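Local coordinates for protein putative xanthine dehydrogenase YAGS fad-binding subunit (Escherichia coli, PDB 5G5G) that probably oxidises aldehydes at a molybdenum centre, as the molybdopterin-binding subunit of a periplasmic three-subunit aldehyde oxidase, at residues T280-G292 with S303-E317. Numbering follows the deposited sequence. Where two conformers were deposited one is given.
Sequences THRPATLQHLRIG and SHESWSGNLPGGTPE
S303 opens the pairing with R290: its N and O each bond the arginine's backbone, and a water links its OG to R290 NH1. Two residues of the partner strand hold the H304 ring. Its NE2 donates to Q287 OE1 over 2.7 Å, on a lone pair of the amide oxygen, with ring and amide planes only 5° apart, while L289 CD2 sits over one face, 3.6 Å from the ring centroid, in a CH-pi contact. CG lies anti to the backbone N (chi1 -169°), which brings the ring back over the neighbouring strand, and ND1 is hydrogen-bonded to S323 OG. With an alanine in its place, Q287 OE1 would probably lose its donor and L289 CD2 the ring face beneath it. E305 and H288 form an antiparallel hydrogen-bonded pair, and E305 OE2 is hydrogen-bonded to H333 NE2. These residues belong to an antiparallel beta hairpin, strands 285-293 and 299-310, in the mixed sheet of the molybdopterin-binding domain. S306 OG lies 3.4 Å from Q287 CG. W307 returns to the other face; its N bonds L286 O over 2.8 Å, nearly straight at 173°, and CE3 meets L286 CD2 at 4.2 Å. Beyond it direct pairing gives way to a water that accepts from G309 N and donates to A284 O. After the type II turn L311-G314 the chain doubles back to E317, whose N is held by S308 OG. Its OE2 uses the syn lone pair for a salt bridge to R282 NH1 (3.2 Å) and also accepts from G353 N. The side chain of R282, also gripped by Q185 and R350 O, lies about 7 Å from the bound dioxothiomolybdenum ion.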
ATOM      1  N   THR C 280      -4.445  -7.143 -11.259  1.00 11.98           N
ATOM      2  CA  THR C 280      -3.539  -6.614 -12.259  1.00 12.12           C
ATOM      3  C   THR C 280      -2.335  -5.941 -11.577  1.00 12.04           C
ATOM      4  O   THR C 280      -2.356  -5.683 -10.370  1.00 11.63           O
ATOM      5  CB  THR C 280      -4.231  -5.597 -13.151  1.00 12.14           C
ATOM      6  OG1 THR C 280      -4.604  -4.438 -12.414  1.00 11.88           O
ATOM      7  CG2 THR C 280      -5.468  -6.203 -13.779  1.00 12.50           C
ATOM      8  N   HIS C 281      -1.344  -5.659 -12.405  1.00 11.77           N
ATOM      9  CA  HIS C 281      -0.158  -4.978 -11.985  1.00 11.48           C
ATOM     10  C   HIS C 281       0.361  -4.012 -13.075  1.00 11.17           C
ATOM     11  O   HIS C 281       0.100  -4.243 -14.207  1.00 11.50           O
ATOM     12  CB  HIS C 281       1.001  -5.986 -11.761  1.00 11.89           C
ATOM     13  CG  HIS C 281       1.325  -6.812 -12.969  1.00 12.53           C
ATOM     14  ND1 HIS C 281       2.367  -6.520 -13.814  1.00 13.18           N
ATOM     15  CD2 HIS C 281       0.718  -7.903 -13.489  1.00 12.22           C
ATOM     16  CE1 HIS C 281       2.378  -7.378 -14.811  1.00 12.82           C
ATOM     17  NE2 HIS C 281       1.390  -8.231 -14.636  1.00 14.19           N
ATOM     18  N   ARG C 282       1.074  -2.977 -12.679  1.00 10.92           N
ATOM     19  CA  ARG C 282       1.781  -2.200 -13.694  1.00 11.43           C
ATOM     20  C   ARG C 282       2.821  -3.135 -14.358  1.00 12.17           C
ATOM     21  O   ARG C 282       3.586  -3.721 -13.657  1.00 12.27           O
ATOM     22  CB  ARG C 282       2.509  -0.987 -13.137  1.00 11.38           C
ATOM     23  CG  ARG C 282       3.043  -0.100 -14.273  1.00 11.81           C
ATOM     24  CD  ARG C 282       4.003   1.000 -13.830  1.00 12.13           C
ATOM     25  NE  ARG C 282       3.476   1.859 -12.773  1.00 11.98           N
ATOM     26  CZ  ARG C 282       2.621   2.890 -12.926  1.00 11.42           C
ATOM     27  NH1 ARG C 282       1.989   3.114 -14.066  1.00 11.60           N
ATOM     28  NH2 ARG C 282       2.257   3.597 -11.860  1.00 11.50           N
ATOM     29  N   PRO C 283       2.866  -3.200 -15.700  1.00 11.93           N
ATOM     30  CA  PRO C 283       3.937  -3.960 -16.341  1.00 12.74           C
ATOM     31  C   PRO C 283       5.290  -3.346 -16.082  1.00 12.35           C
ATOM     32  O   PRO C 283       5.436  -2.115 -16.154  1.00 12.24           O
ATOM     33  CB  PRO C 283       3.587  -3.870 -17.829  1.00 13.43           C
ATOM     34  CG  PRO C 283       2.104  -3.521 -17.859  1.00 12.63           C
ATOM     35  CD  PRO C 283       1.912  -2.663 -16.687  1.00 12.51           C
ATOM     36  N   ALA C 284       6.263  -4.206 -15.823  1.00 12.41           N
ATOM     37  CA  ALA C 284       7.656  -3.860 -15.876  1.00 12.83           C
ATOM     38  C   ALA C 284       7.954  -3.286 -17.249  1.00 13.23           C
ATOM     39  O   ALA C 284       7.248  -3.613 -18.246  1.00 13.61           O
ATOM     40  CB  ALA C 284       8.549  -5.071 -15.644  1.00 13.58           C
ATOM     41  N   THR C 285       8.964  -2.424 -17.311  1.00 13.12           N
ATOM     42  CA  THR C 285       9.451  -1.904 -18.579  1.00 13.32           C
ATOM     43  C   THR C 285      10.971  -2.067 -18.720  1.00 13.45           C
ATOM     44  O   THR C 285      11.708  -2.143 -17.760  1.00 13.27           O
ATOM     45  CB  THR C 285       9.083  -0.404 -18.850  1.00 13.40           C
ATOM     46  OG1 THR C 285       9.842   0.446 -17.964  1.00 13.76           O
ATOM     47  CG2 THR C 285       7.570  -0.163 -18.646  1.00 13.73           C
ATOM     48  N   LEU C 286      11.421  -2.038 -19.965  1.00 13.98           N
ATOM     49  CA  LEU C 286      12.842  -2.019 -20.319  1.00 14.95           C
ATOM     50  C   LEU C 286      12.914  -0.943 -21.425  1.00 14.38           C
ATOM     51  O   LEU C 286      12.293  -1.100 -22.474  1.00 14.99           O
ATOM     52  CB  LEU C 286      13.290  -3.404 -20.773  1.00 16.05           C
ATOM     53  CG  LEU C 286      14.764  -3.645 -21.075  1.00 18.42           C
ATOM     54  CD1 LEU C 286      15.030  -5.144 -21.118  1.00 20.03           C
ATOM     55  CD2 LEU C 286      15.210  -2.993 -22.378  1.00 19.44           C
ATOM     56  N   GLN C 287      13.588   0.154 -21.155  1.00 13.95           N
ATOM     57  CA  GLN C 287      13.506   1.333 -22.014  1.00 13.79           C
ATOM     58  C   GLN C 287      14.884   1.749 -22.521  1.00 14.50           C
ATOM     59  O   GLN C 287      15.847   1.778 -21.742  1.00 14.65           O
ATOM     60  CB  GLN C 287      12.899   2.490 -21.264  1.00 13.46           C
ATOM     61  CG  GLN C 287      11.508   2.191 -20.689  1.00 13.20           C
ATOM     62  CD  GLN C 287      10.934   3.370 -19.973  1.00 12.88           C
ATOM     63  OE1 GLN C 287      10.821   4.478 -20.515  1.00 13.03           O
ATOM     64  NE2 GLN C 287      10.503   3.136 -18.781  1.00 12.79           N
ATOM     65  N   HIS C 288      14.945   2.121 -23.786  1.00 14.58           N
ATOM     66  CA  HIS C 288      16.208   2.540 -24.409  1.00 15.25           C
ATOM     67  C   HIS C 288      16.039   3.977 -24.906  1.00 14.82           C
ATOM     68  O   HIS C 288      15.178   4.236 -25.758  1.00 14.58           O
ATOM     69  CB  HIS C 288      16.545   1.571 -25.535  1.00 16.56           C
ATOM     70  CG  HIS C 288      17.888   1.798 -26.137  1.00 18.09           C
ATOM     71  ND1 HIS C 288      18.203   1.394 -27.414  1.00 20.08           N
ATOM     72  CD2 HIS C 288      18.992   2.402 -25.649  1.00 18.60           C
ATOM     73  CE1 HIS C 288      19.463   1.724 -27.679  1.00 20.55           C
ATOM     74  NE2 HIS C 288      19.963   2.336 -26.617  1.00 19.46           N
ATOM     75  N   LEU C 289      16.862   4.891 -24.382  0.50 14.70           N
ATOM     76  CA  LEU C 289      16.785   6.316 -24.685  0.50 14.50           C
ATOM     77  C   LEU C 289      18.091   6.782 -25.305  0.50 15.04           C
ATOM     78  O   LEU C 289      19.172   6.554 -24.732  0.50 14.77           O
ATOM     79  CB  LEU C 289      16.514   7.103 -23.412  0.50 14.34           C
ATOM     80  CG  LEU C 289      15.030   7.188 -23.087  0.50 13.83           C
ATOM     81  CD1 LEU C 289      14.813   7.528 -21.622  0.50 13.98           C
ATOM     82  CD2 LEU C 289      14.354   8.241 -23.938  0.50 14.04           C
ATOM     83  N   ARG C 290      17.981   7.423 -26.467  1.00 15.15           N
ATOM     84  CA  ARG C 290      19.130   7.993 -27.159  1.00 16.00           C
ATOM     85  C   ARG C 290      18.753   9.459 -27.428  1.00 15.68           C
ATOM     86  O   ARG C 290      17.774   9.730 -28.156  1.00 15.66           O
ATOM     87  CB  ARG C 290      19.428   7.240 -28.436  1.00 17.54           C
ATOM     88  CG  ARG C 290      19.652   5.744 -28.197  1.00 19.04           C
ATOM     89  CD  ARG C 290      19.580   5.012 -29.513  1.00 20.82           C
ATOM     90  NE  ARG C 290      20.789   5.202 -30.224  1.00 23.29           N
ATOM     91  CZ  ARG C 290      20.960   5.013 -31.548  1.00 26.40           C
ATOM     92  NH1 ARG C 290      19.932   4.647 -32.356  1.00 27.06           N
ATOM     93  NH2 ARG C 290      22.169   5.188 -32.077  1.00 26.67           N
ATOM     94  N   ILE C 291      19.475  10.382 -26.801  1.00 15.06           N
ATOM     95  CA  ILE C 291      19.176  11.812 -26.919  1.00 15.03           C
ATOM     96  C   ILE C 291      20.440  12.577 -27.243  1.00 15.63           C
ATOM     97  O   ILE C 291      21.443  12.416 -26.593  1.00 15.42           O
ATOM     98  CB  ILE C 291      18.553  12.406 -25.649  1.00 14.74           C
ATOM     99  CG1 ILE C 291      17.517  11.418 -25.056  1.00 14.78           C
ATOM    100  CG2 ILE C 291      17.934  13.759 -25.966  1.00 14.73           C
ATOM    101  CD1 ILE C 291      16.826  11.870 -23.787  1.00 14.93           C
ATOM    102  N   GLY C 292      20.351  13.446 -28.256  1.00 15.61           N
ATOM    103  CA  GLY C 292      21.452  14.304 -28.631  1.00 16.40           C
ATOM    104  C   GLY C 292      21.072  15.751 -28.679  1.00 16.40           C
ATOM    105  O   GLY C 292      19.909  16.082 -28.994  1.00 16.18           O
ATOM    106  N   SER C 303      15.174   9.639 -29.311  1.00 16.31           N
ATOM    107  CA  SER C 303      14.675   8.311 -29.605  1.00 16.03           C
ATOM    108  C   SER C 303      14.324   7.650 -28.268  1.00 15.40           C
ATOM    109  O   SER C 303      15.126   7.668 -27.293  1.00 14.78           O
ATOM    110  CB  SER C 303      15.694   7.465 -30.343  1.00 16.82           C
ATOM    111  OG  SER C 303      15.290   6.073 -30.450  1.00 16.97           O
ATOM    112  N   HIS C 304      13.113   7.090 -28.187  1.00 14.87           N
ATOM    113  CA  HIS C 304      12.704   6.389 -26.961  1.00 14.68           C
ATOM    114  C   HIS C 304      11.965   5.122 -27.399  1.00 15.12           C
ATOM    115  O   HIS C 304      10.950   5.193 -28.119  1.00 15.33           O
ATOM    116  CB  HIS C 304      11.817   7.283 -26.132  1.00 14.26           C
ATOM    117  CG  HIS C 304      11.531   6.789 -24.749  1.00 13.77           C
ATOM    118  ND1 HIS C 304      10.918   7.591 -23.815  1.00 13.92           N
ATOM    119  CD2 HIS C 304      11.750   5.600 -24.146  1.00 13.63           C
ATOM    120  CE1 HIS C 304      10.791   6.920 -22.684  1.00 13.28           C
ATOM    121  NE2 HIS C 304      11.266   5.700 -22.866  1.00 13.39           N
ATOM    122  N   GLU C 305      12.520   3.974 -27.039  1.00 15.58           N
ATOM    123  CA  GLU C 305      11.832   2.690 -27.285  1.00 15.92           C
ATOM    124  C   GLU C 305      11.586   2.036 -25.935  1.00 15.79           C
ATOM    125  O   GLU C 305      12.404   2.156 -25.038  1.00 15.79           O
ATOM    126  CB  GLU C 305      12.632   1.795 -28.204  1.00 17.75           C
ATOM    127  CG  GLU C 305      12.779   2.367 -29.593  1.00 19.02           C
ATOM    128  CD  GLU C 305      13.454   1.449 -30.576  1.00 21.34           C
ATOM    129  OE1 GLU C 305      14.230   0.567 -30.171  1.00 21.96           O
ATOM    130  OE2 GLU C 305      13.185   1.609 -31.790  1.00 22.57           O
ATOM    131  N   SER C 306      10.441   1.400 -25.786  1.00 15.03           N
ATOM    132  CA  SER C 306      10.103   0.692 -24.562  1.00 14.71           C
ATOM    133  C   SER C 306       9.534  -0.680 -24.831  1.00 14.97           C
ATOM    134  O   SER C 306       8.706  -0.862 -25.745  1.00 14.93           O
ATOM    135  CB  SER C 306       9.098   1.511 -23.762  1.00 14.59           C
ATOM    136  OG  SER C 306       8.902   0.926 -22.476  1.00 14.52           O
ATOM    137  N   TRP C 307      10.028  -1.639 -24.069  1.00 14.40           N
ATOM    138  CA  TRP C 307       9.534  -3.019 -24.075  1.00 14.50           C
ATOM    139  C   TRP C 307       8.751  -3.262 -22.784  1.00 14.31           C
ATOM    140  O   TRP C 307       9.179  -2.881 -21.702  1.00 14.16           O
ATOM    141  CB  TRP C 307      10.713  -3.988 -24.112  1.00 14.95           C
ATOM    142  CG  TRP C 307      11.309  -4.207 -25.439  1.00 15.54           C
ATOM    143  CD1 TRP C 307      11.132  -5.273 -26.242  1.00 16.06           C
ATOM    144  CD2 TRP C 307      12.262  -3.349 -26.106  1.00 16.12           C
ATOM    145  NE1 TRP C 307      11.877  -5.108 -27.421  1.00 16.75           N
ATOM    146  CE2 TRP C 307      12.588  -3.948 -27.327  1.00 16.72           C
ATOM    147  CE3 TRP C 307      12.833  -2.109 -25.787  1.00 16.25           C
ATOM    148  CZ2 TRP C 307      13.486  -3.333 -28.265  1.00 17.48           C
ATOM    149  CZ3 TRP C 307      13.696  -1.494 -26.703  1.00 16.52           C
ATOM    150  CH2 TRP C 307      13.999  -2.098 -27.913  1.00 17.00           C
ATOM    151  N   SER C 308       7.614  -3.924 -22.905  1.00 14.24           N
ATOM    152  CA  SER C 308       6.849  -4.434 -21.761  1.00 14.38           C
ATOM    153  C   SER C 308       6.199  -5.720 -22.258  1.00 14.86           C
ATOM    154  O   SER C 308       6.206  -5.995 -23.476  1.00 15.55           O
ATOM    155  CB  SER C 308       5.769  -3.426 -21.275  1.00 14.34           C
ATOM    156  OG  SER C 308       4.688  -3.316 -22.231  1.00 14.60           O
ATOM    157  N   GLY C 309       5.644  -6.478 -21.348  1.00 14.45           N
ATOM    158  CA  GLY C 309       5.009  -7.724 -21.700  1.00 14.93           C
ATOM    159  C   GLY C 309       3.623  -7.887 -21.110  1.00 14.75           C
ATOM    160  O   GLY C 309       3.250  -7.200 -20.148  1.00 14.30           O
ATOM    161  N   ASN C 310       2.852  -8.774 -21.712  1.00 14.75           N
ATOM    162  CA  ASN C 310       1.533  -9.070 -21.180  1.00 15.09           C
ATOM    163  C   ASN C 310       1.018 -10.382 -21.723  1.00 15.61           C
ATOM    164  O   ASN C 310       1.617 -10.992 -22.646  1.00 15.51           O
ATOM    165  CB  ASN C 310       0.536  -7.918 -21.541  1.00 14.83           C
ATOM    166  CG  ASN C 310      -0.427  -7.620 -20.431  1.00 14.58           C
ATOM    167  OD1 ASN C 310      -0.807  -8.528 -19.671  1.00 14.42           O
ATOM    168  ND2 ASN C 310      -0.844  -6.368 -20.325  1.00 13.36           N
ATOM    169  N   LEU C 311      -0.147 -10.785 -21.207  1.00 15.20           N
ATOM    170  CA  LEU C 311      -0.837 -11.949 -21.699  1.00 16.75           C
ATOM    171  C   LEU C 311      -1.266 -11.630 -23.126  1.00 17.25           C
ATOM    172  O   LEU C 311      -1.383 -10.446 -23.449  1.00 16.70           O
ATOM    173  CB  LEU C 311      -2.087 -12.209 -20.857  1.00 16.36           C
ATOM    174  CG  LEU C 311      -1.793 -12.670 -19.442  1.00 16.27           C
ATOM    175  CD1 LEU C 311      -3.067 -12.634 -18.630  1.00 16.72           C
ATOM    176  CD2 LEU C 311      -1.240 -14.079 -19.432  1.00 17.02           C
ATOM    177  N   PRO C 312      -1.495 -12.646 -23.967  1.00 18.83           N
ATOM    178  CA  PRO C 312      -1.944 -12.359 -25.345  1.00 19.79           C
ATOM    179  C   PRO C 312      -3.183 -11.438 -25.418  1.00 20.51           C
ATOM    180  O   PRO C 312      -4.181 -11.669 -24.714  1.00 19.67           O
ATOM    181  CB  PRO C 312      -2.325 -13.728 -25.877  1.00 20.96           C
ATOM    182  CG  PRO C 312      -1.459 -14.686 -25.137  1.00 20.69           C
ATOM    183  CD  PRO C 312      -1.418 -14.102 -23.733  1.00 19.88           C
ATOM    184  N   GLY C 313      -3.085 -10.405 -26.248  1.00 20.58           N
ATOM    185  CA  GLY C 313      -4.130  -9.428 -26.372  1.00 21.20           C
ATOM    186  C   GLY C 313      -4.119  -8.336 -25.331  1.00 20.67           C
ATOM    187  O   GLY C 313      -4.946  -7.436 -25.389  1.00 21.28           O
ATOM    188  N   GLY C 314      -3.201  -8.397 -24.355  1.00 19.33           N
ATOM    189  CA  GLY C 314      -3.137  -7.360 -23.354  1.00 18.80           C
ATOM    190  C   GLY C 314      -2.457  -6.080 -23.796  1.00 18.80           C
ATOM    191  O   GLY C 314      -1.883  -5.991 -24.885  1.00 19.09           O
ATOM    192  N   THR C 315      -2.584  -5.089 -22.950  1.00 18.31           N
ATOM    193  CA  THR C 315      -2.085  -3.735 -23.270  1.00 18.46           C
ATOM    194  C   THR C 315      -0.550  -3.604 -23.051  1.00 18.17           C
ATOM    195  O   THR C 315      -0.019  -4.157 -22.098  1.00 16.35           O
ATOM    196  CB  THR C 315      -2.789  -2.662 -22.414  1.00 18.61           C
ATOM    197  OG1 THR C 315      -2.284  -1.378 -22.770  1.00 20.61           O
ATOM    198  CG2 THR C 315      -2.541  -2.791 -20.946  1.00 18.98           C
ATOM    199  N   PRO C 316       0.129  -2.810 -23.910  1.00 17.94           N
ATOM    200  CA  PRO C 316       1.473  -2.385 -23.532  1.00 18.20           C
ATOM    201  C   PRO C 316       1.452  -1.339 -22.437  1.00 16.80           C
ATOM    202  O   PRO C 316       0.433  -0.729 -22.150  1.00 17.60           O
ATOM    203  CB  PRO C 316       2.034  -1.743 -24.810  1.00 18.94           C
ATOM    204  CG  PRO C 316       0.851  -1.418 -25.660  1.00 19.80           C
ATOM    205  CD  PRO C 316      -0.297  -2.292 -25.226  1.00 18.75           C
ATOM    206  N   GLU C 317       2.591  -1.155 -21.797  1.00 16.48           N
ATOM    207  CA  GLU C 317       2.776   0.008 -20.904  1.00 16.11           C
ATOM    208  C   GLU C 317       3.303   1.177 -21.794  1.00 15.94           C
ATOM    209  O   GLU C 317       4.380   1.108 -22.394  1.00 15.04           O
ATOM    210  CB  GLU C 317       3.700  -0.349 -19.740  1.00 15.79           C
ATOM    211  CG  GLU C 317       3.888   0.771 -18.692  1.00 15.60           C
ATOM    212  CD  GLU C 317       2.651   1.141 -17.848  1.00 16.17           C
ATOM    213  OE1 GLU C 317       1.601   0.494 -17.992  1.00 16.76           O
ATOM    214  OE2 GLU C 317       2.757   2.013 -16.959  1.00 15.36           O
TER
HETATM  215  O   HOH W   1       6.392  -6.075 -18.745  1.00 14.63           O
HETATM  216  O   HOH W   2      16.171   4.589 -28.522  1.00 16.83           O
HETATM  217  O   HOH W   3      16.511   1.988 -29.320  1.00 31.75           O
HETATM  218  O   HOH W   4      17.012   4.523 -32.231  1.00 33.62           O